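Local coordinates for protein putative hydrolase (Bacteroides ovatus, PDB 4HBS) that probably acts as a hydrolase, its substrate not established, and folds as a five-bladed beta-propeller, at residues G57-F62 and V356-I361; V372-T377 and P397-V402. All coordinates share one frame; numbering follows the deposited sequence.

In the fold
Both contacts are buried; contact 2 lies within the blade of strands 356-361, 371-377 and 399-403, the last of which pairs with strand 38-42 from near the N-terminus, while contact 1 joins the edge strand 356-361 of that blade to the edge strand 60-65 of the next. Contact 2 is an antiparallel pair held by backbone hydrogen bonds. Contact 1 lies nearer the centre of the chain and works through side chains, a water and a carbonyl, with less surface buried. Strands 356-361 and 371-377 are sheet neighbours, with Y357 N bonded to N376 O; separately, N376 OD1 accepts from G60 N of the other blade. At its R401 end contact 2 packs aliphatic groups, the charge of R401 being met by D42 and E370 outside the pair.

Contact 1 (G57-F62 and V356-I361); sequences GGDGVF and VYMVNI
The F62 ring takes N360 ND2 over the centre of one face, 3.7 Å above its plane, while M358, a selenomethionine, comes up obliquely with SE 3.9 Å from F62 CZ, a Met-aromatic contact. The other flat ring, that of Y357, meets D59 OD1 at its edge and in its plane. This is where two blades of the five-bladed propeller come together: strands 60-62 and 356-361 are end strands of their sheets, run nearly parallel (5°) and approach to 7.7 Å between axes, so side chains bridge them. Y357 OH donates to D59 OD1, with the carboxylate turned 53° from the ring; the modelled separation is very short and its exact value doubtful at this resolution. M358 folds back at its second and third torsions, which brings CE to 4.0 Å from G60 CA, beside a residue with no side chain. A water is hydrogen-bonded to both G60 O and M358 O, linking the backbones. Opposite S74 on the neighbouring strand of its own blade, V61 forms a G1 beta bulge with F62. The carbonyl of V61 is the acceptor for N360: ND2 reaches V61 O at 2.8 Å, nearly straight at 164°, with the oxygen in the amide plane but the donor well above the plane of the carbonyl.

Contact 2 (V372-T377 and P397-V402); sequences VISTNT and PYFYRV
V372 and R401 lie side by side and point the same way, with V372 CG2 over one face of the guanidinium, 3.4 Å above its plane and displaced toward the rim, NH1 being its nearest atom. The charged end of R401 has salt bridges to D42 through NE and to E370 through NH1. An alanine in place of R401 would probably leave D42 and E370 without their positive mate and V372 CG2 without the flat group it rests on. I373 makes a hydrogen-bonded pair with Y400: I373 N gives to Y400 O at 2.9 Å and Y400 N returns to I373 O at 2.8 Å. On the face that carries I373 and Y400, I373 CD1 also reaches V402 CG2 at 3.8 Å. S374 faces F399 as a non-hydrogen-bonded pair, and its CB sits 3.6 Å from F399 CE2, while its OG turns to H362. The two strands are neighbours in one antiparallel blade of the propeller, with 356-361 next to the first and 38-42 next to the second. T375 N donates to Y398 O at 3.0 Å. With T375 OG1 between the backbone N and the carbonyl carbon (chi1 64°), CG2 falls anti to that carbon and packs near Y400 CE1; a water joins T375 OG1 to Y400 OH. N376 ND2 bonds back to T375 O, and its OD1 accepts from G60 N in the next blade. T377 OG1, bonded to F394 O, lies at the edge of the Y398 ring, 4.1 Å from CD2.

Contact 1 (G57-F62 and V356-I361)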
loop_
_atom_site.group_PDB
_atom_site.type_symbol
_atom_site.label_atom_id
_atom_site.label_comp_id
_atom_site.label_asym_id
_atom_site.label_seq_id
_atom_site.Cartn_x
_atom_site.Cartn_y
_atom_site.Cartn_z
ATOM N N GLY A 57 14.993 -0.692 -0.612
ATOM C CA GLY A 57 14.144 -0.766 -1.799
ATOM C C GLY A 57 13.009 -1.749 -1.596
ATOM O O GLY A 57 13.199 -2.784 -0.962
ATOM N N GLY A 58 11.828 -1.417 -2.101
ATOM C CA GLY A 58 10.651 -2.234 -1.868
ATOM C C GLY A 58 9.376 -1.834 -2.570
ATOM O O GLY A 58 9.316 -0.860 -3.314
ATOM N N ASP A 59 8.353 -2.603 -2.273
ATOM C CA ASP A 59 7.031 -2.675 -2.890
ATOM C C ASP A 59 5.973 -2.665 -1.799
ATOM O O ASP A 59 6.302 -2.897 -0.633
ATOM C CB ASP A 59 7.049 -4.027 -3.589
ATOM C CG ASP A 59 6.071 -4.340 -4.671
ATOM O OD1 ASP A 59 6.282 -3.863 -5.789
ATOM O OD2 ASP A 59 5.248 -5.289 -4.477
ATOM N N GLY A 60 4.716 -2.457 -2.175
ATOM C CA GLY A 60 3.615 -2.372 -1.221
ATOM C C GLY A 60 3.624 -1.000 -0.584
ATOM O O GLY A 60 3.232 -0.025 -1.226
ATOM N N VAL A 61 4.170 -0.899 0.640
ATOM C CA VAL A 61 4.315 0.368 1.370
ATOM C C VAL A 61 2.918 0.804 1.810
ATOM O O VAL A 61 2.252 1.581 1.128
ATOM C CB VAL A 61 5.084 1.465 0.544
ATOM C CG1 VAL A 61 5.417 2.672 1.404
ATOM C CG2 VAL A 61 6.369 0.894 -0.070
ATOM N N PHE A 62 2.458 0.218 2.923
ATOM C CA PHE A 62 1.142 0.464 3.522
ATOM C C PHE A 62 1.316 0.930 4.948
ATOM O O PHE A 62 1.941 0.220 5.725
ATOM C CB PHE A 62 0.314 -0.822 3.534
ATOM C CG PHE A 62 -0.028 -1.448 2.206
ATOM C CD1 PHE A 62 0.913 -2.200 1.511
ATOM C CD2 PHE A 62 -1.339 -1.471 1.755
ATOM C CE1 PHE A 62 0.580 -2.832 0.313
ATOM C CE2 PHE A 62 -1.677 -2.125 0.570
ATOM C CZ PHE A 62 -0.711 -2.785 -0.154
ATOM N N VAL A 356 4.455 2.218 -12.900
ATOM C CA VAL A 356 4.173 2.890 -11.658
ATOM C C VAL A 356 2.912 2.178 -11.160
ATOM O O VAL A 356 2.003 1.900 -11.949
ATOM C CB VAL A 356 4.065 4.442 -11.733
ATOM C CG1 VAL A 356 3.225 4.915 -12.913
ATOM C CG2 VAL A 356 3.542 5.007 -10.427
ATOM N N TYR A 357 2.903 1.768 -9.913
ATOM C CA TYR A 357 1.769 1.018 -9.395
ATOM C C TYR A 357 1.663 1.214 -7.901
ATOM O O TYR A 357 2.429 2.000 -7.339
ATOM C CB TYR A 357 1.904 -0.468 -9.773
ATOM C CG TYR A 357 3.178 -1.124 -9.286
ATOM C CD1 TYR A 357 4.378 -0.965 -9.977
ATOM C CD2 TYR A 357 3.172 -1.957 -8.175
ATOM C CE1 TYR A 357 5.554 -1.556 -9.527
ATOM C CE2 TYR A 357 4.332 -2.579 -7.734
ATOM C CZ TYR A 357 5.522 -2.391 -8.423
ATOM O OH TYR A 357 6.670 -3.031 -8.023
HETATM N N MSE A 358 0.656 0.593 -7.276
HETATM C CA MSE A 358 0.439 0.694 -5.848
HETATM C C MSE A 358 0.409 2.154 -5.385
HETATM O O MSE A 358 1.182 2.564 -4.507
HETATM C CB MSE A 358 1.529 -0.078 -5.114
HETATM C CG MSE A 358 1.079 -0.588 -3.783
HETATM SE SE MSE A 358 0.005 -2.171 -3.940
HETATM C CE MSE A 358 1.488 -3.418 -4.399
ATOM N N VAL A 359 -0.463 2.945 -5.998
ATOM C CA VAL A 359 -0.608 4.341 -5.608
ATOM C C VAL A 359 -1.438 4.295 -4.342
ATOM O O VAL A 359 -2.637 4.016 -4.407
ATOM C CB VAL A 359 -1.206 5.207 -6.724
ATOM C CG1 VAL A 359 -1.299 6.655 -6.282
ATOM C CG2 VAL A 359 -0.353 5.100 -7.983
ATOM N N ASN A 360 -0.751 4.431 -3.184
ATOM C CA ASN A 360 -1.321 4.305 -1.847
ATOM C C ASN A 360 -1.493 5.612 -1.162
ATOM O O ASN A 360 -0.739 6.537 -1.401
ATOM C CB ASN A 360 -0.445 3.395 -0.987
ATOM C CG ASN A 360 -0.597 1.934 -1.341
ATOM O OD1 ASN A 360 -1.476 1.536 -2.122
ATOM N ND2 ASN A 360 0.242 1.099 -0.760
ATOM N N ILE A 361 -2.468 5.649 -0.246
ATOM C CA ILE A 361 -2.893 6.816 0.524
ATOM C C ILE A 361 -2.451 6.590 1.976
ATOM O O ILE A 361 -2.506 5.452 2.446
ATOM C CB ILE A 361 -4.440 6.942 0.301
ATOM C CG1 ILE A 361 -4.735 7.928 -0.828
ATOM C CG2 ILE A 361 -5.263 7.223 1.552
ATOM C CD1 ILE A 361 -4.610 9.370 -0.433
HETATM O O HOH W 1 2.768 2.440 -2.233
#

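Contact 2 (V372-T377 and P397-V402)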
loop_
_atom_site.group_PDB
_atom_site.type_symbol
_atom_site.label_atom_id
_atom_site.label_comp_id
_atom_site.label_asym_id
_atom_site.label_seq_id
_atom_site.Cartn_x
_atom_site.Cartn_y
_atom_site.Cartn_z
ATOM N N VAL A 372 -1.539 12.198 1.490
ATOM C CA VAL A 372 -0.142 11.759 1.433
ATOM C C VAL A 372 -0.161 10.478 0.618
ATOM O O VAL A 372 -0.732 9.485 1.056
ATOM C CB VAL A 372 0.516 11.595 2.810
ATOM C CG1 VAL A 372 2.020 11.350 2.657
ATOM C CG2 VAL A 372 0.256 12.818 3.669
ATOM N N ILE A 373 0.374 10.539 -0.606
ATOM C CA ILE A 373 0.359 9.446 -1.572
ATOM C C ILE A 373 1.774 8.913 -1.787
ATOM O O ILE A 373 2.736 9.672 -1.702
ATOM C CB ILE A 373 -0.270 9.975 -2.901
ATOM C CG1 ILE A 373 -1.766 10.312 -2.697
ATOM C CG2 ILE A 373 -0.106 8.984 -4.051
ATOM C CD1 ILE A 373 -2.306 11.287 -3.642
ATOM N N SER A 374 1.898 7.617 -2.072
ATOM C CA SER A 374 3.186 6.987 -2.342
ATOM C C SER A 374 3.027 6.014 -3.483
ATOM O O SER A 374 2.011 5.329 -3.554
ATOM C CB SER A 374 3.724 6.273 -1.101
ATOM O OG SER A 374 3.162 4.985 -0.905
ATOM N N THR A 375 4.020 5.946 -4.375
ATOM C CA THR A 375 4.008 5.031 -5.506
ATOM C C THR A 375 4.953 3.879 -5.272
ATOM O O THR A 375 5.621 3.807 -4.250
ATOM C CB THR A 375 4.464 5.766 -6.764
ATOM O OG1 THR A 375 5.828 6.179 -6.612
ATOM C CG2 THR A 375 3.587 6.924 -7.110
ATOM N N ASN A 376 4.951 2.949 -6.206
ATOM C CA ASN A 376 5.904 1.865 -6.361
ATOM C C ASN A 376 6.304 1.952 -7.810
ATOM O O ASN A 376 5.431 2.251 -8.624
ATOM C CB ASN A 376 5.298 0.488 -6.041
ATOM C CG ASN A 376 4.962 0.150 -4.609
ATOM O OD1 ASN A 376 4.410 -0.928 -4.363
ATOM N ND2 ASN A 376 5.286 0.990 -3.614
ATOM N N THR A 377 7.593 1.748 -8.150
ATOM C CA THR A 377 8.045 1.794 -9.542
ATOM C C THR A 377 8.893 0.588 -9.822
ATOM O O THR A 377 9.349 -0.078 -8.903
ATOM C CB THR A 377 8.718 3.119 -9.886
ATOM O OG1 THR A 377 9.523 3.540 -8.789
ATOM C CG2 THR A 377 7.697 4.193 -10.216
ATOM N N PRO A 397 9.639 3.441 -2.910
ATOM C CA PRO A 397 8.527 4.377 -2.996
ATOM C C PRO A 397 8.970 5.810 -3.155
ATOM O O PRO A 397 10.047 6.188 -2.724
ATOM C CB PRO A 397 7.782 4.170 -1.677
ATOM C CG PRO A 397 8.788 3.663 -0.744
ATOM C CD PRO A 397 9.831 2.957 -1.527
ATOM N N TYR A 398 8.137 6.590 -3.804
ATOM C CA TYR A 398 8.325 8.022 -3.975
ATOM C C TYR A 398 7.067 8.642 -3.399
ATOM O O TYR A 398 5.985 8.107 -3.637
ATOM C CB TYR A 398 8.569 8.367 -5.443
ATOM C CG TYR A 398 9.976 8.028 -5.870
ATOM C CD1 TYR A 398 11.062 8.781 -5.427
ATOM C CD2 TYR A 398 10.236 6.933 -6.690
ATOM C CE1 TYR A 398 12.364 8.490 -5.833
ATOM C CE2 TYR A 398 11.539 6.624 -7.094
ATOM C CZ TYR A 398 12.595 7.424 -6.682
ATOM O OH TYR A 398 13.883 7.137 -7.053
ATOM N N PHE A 399 7.208 9.678 -2.560
ATOM C CA PHE A 399 6.091 10.277 -1.846
ATOM C C PHE A 399 5.646 11.634 -2.425
ATOM O O PHE A 399 6.462 12.414 -2.929
ATOM C CB PHE A 399 6.471 10.427 -0.375
ATOM C CG PHE A 399 6.733 9.092 0.273
ATOM C CD1 PHE A 399 7.970 8.465 0.140
ATOM C CD2 PHE A 399 5.723 8.416 0.943
ATOM C CE1 PHE A 399 8.216 7.236 0.739
ATOM C CE2 PHE A 399 5.964 7.168 1.520
ATOM C CZ PHE A 399 7.213 6.594 1.420
ATOM N N TYR A 400 4.325 11.891 -2.347
ATOM C CA TYR A 400 3.691 13.133 -2.805
ATOM C C TYR A 400 2.678 13.617 -1.784
ATOM O O TYR A 400 2.114 12.809 -1.070
ATOM C CB TYR A 400 2.964 12.925 -4.160
ATOM C CG TYR A 400 3.859 12.373 -5.238
ATOM C CD1 TYR A 400 4.134 11.011 -5.312
ATOM C CD2 TYR A 400 4.470 13.213 -6.161
ATOM C CE1 TYR A 400 4.996 10.501 -6.273
ATOM C CE2 TYR A 400 5.358 12.716 -7.112
ATOM C CZ TYR A 400 5.612 11.357 -7.170
ATOM O OH TYR A 400 6.508 10.875 -8.091
ATOM N N ARG A 401 2.426 14.920 -1.736
ATOM C CA ARG A 401 1.388 15.518 -0.887
ATOM C C ARG A 401 0.510 16.381 -1.784
ATOM O O ARG A 401 1.046 17.120 -2.621
ATOM C CB ARG A 401 1.980 16.341 0.254
ATOM C CG ARG A 401 2.948 15.559 1.123
ATOM C CD ARG A 401 2.764 15.800 2.606
ATOM N NE ARG A 401 3.645 14.915 3.376
ATOM C CZ ARG A 401 3.482 14.569 4.654
ATOM N NH1 ARG A 401 2.454 15.042 5.358
ATOM N NH2 ARG A 401 4.346 13.749 5.241
ATOM N N VAL A 402 -0.818 16.231 -1.679
ATOM C CA VAL A 402 -1.778 16.999 -2.464
ATOM C C VAL A 402 -2.532 17.882 -1.499
ATOM O O VAL A 402 -3.226 17.370 -0.618
ATOM C CB VAL A 402 -2.748 16.105 -3.287
ATOM C CG1 VAL A 402 -3.582 16.942 -4.250
ATOM C CG2 VAL A 402 -1.995 15.016 -4.045
HETATM O O HOH W 2 6.496 8.172 -8.743
#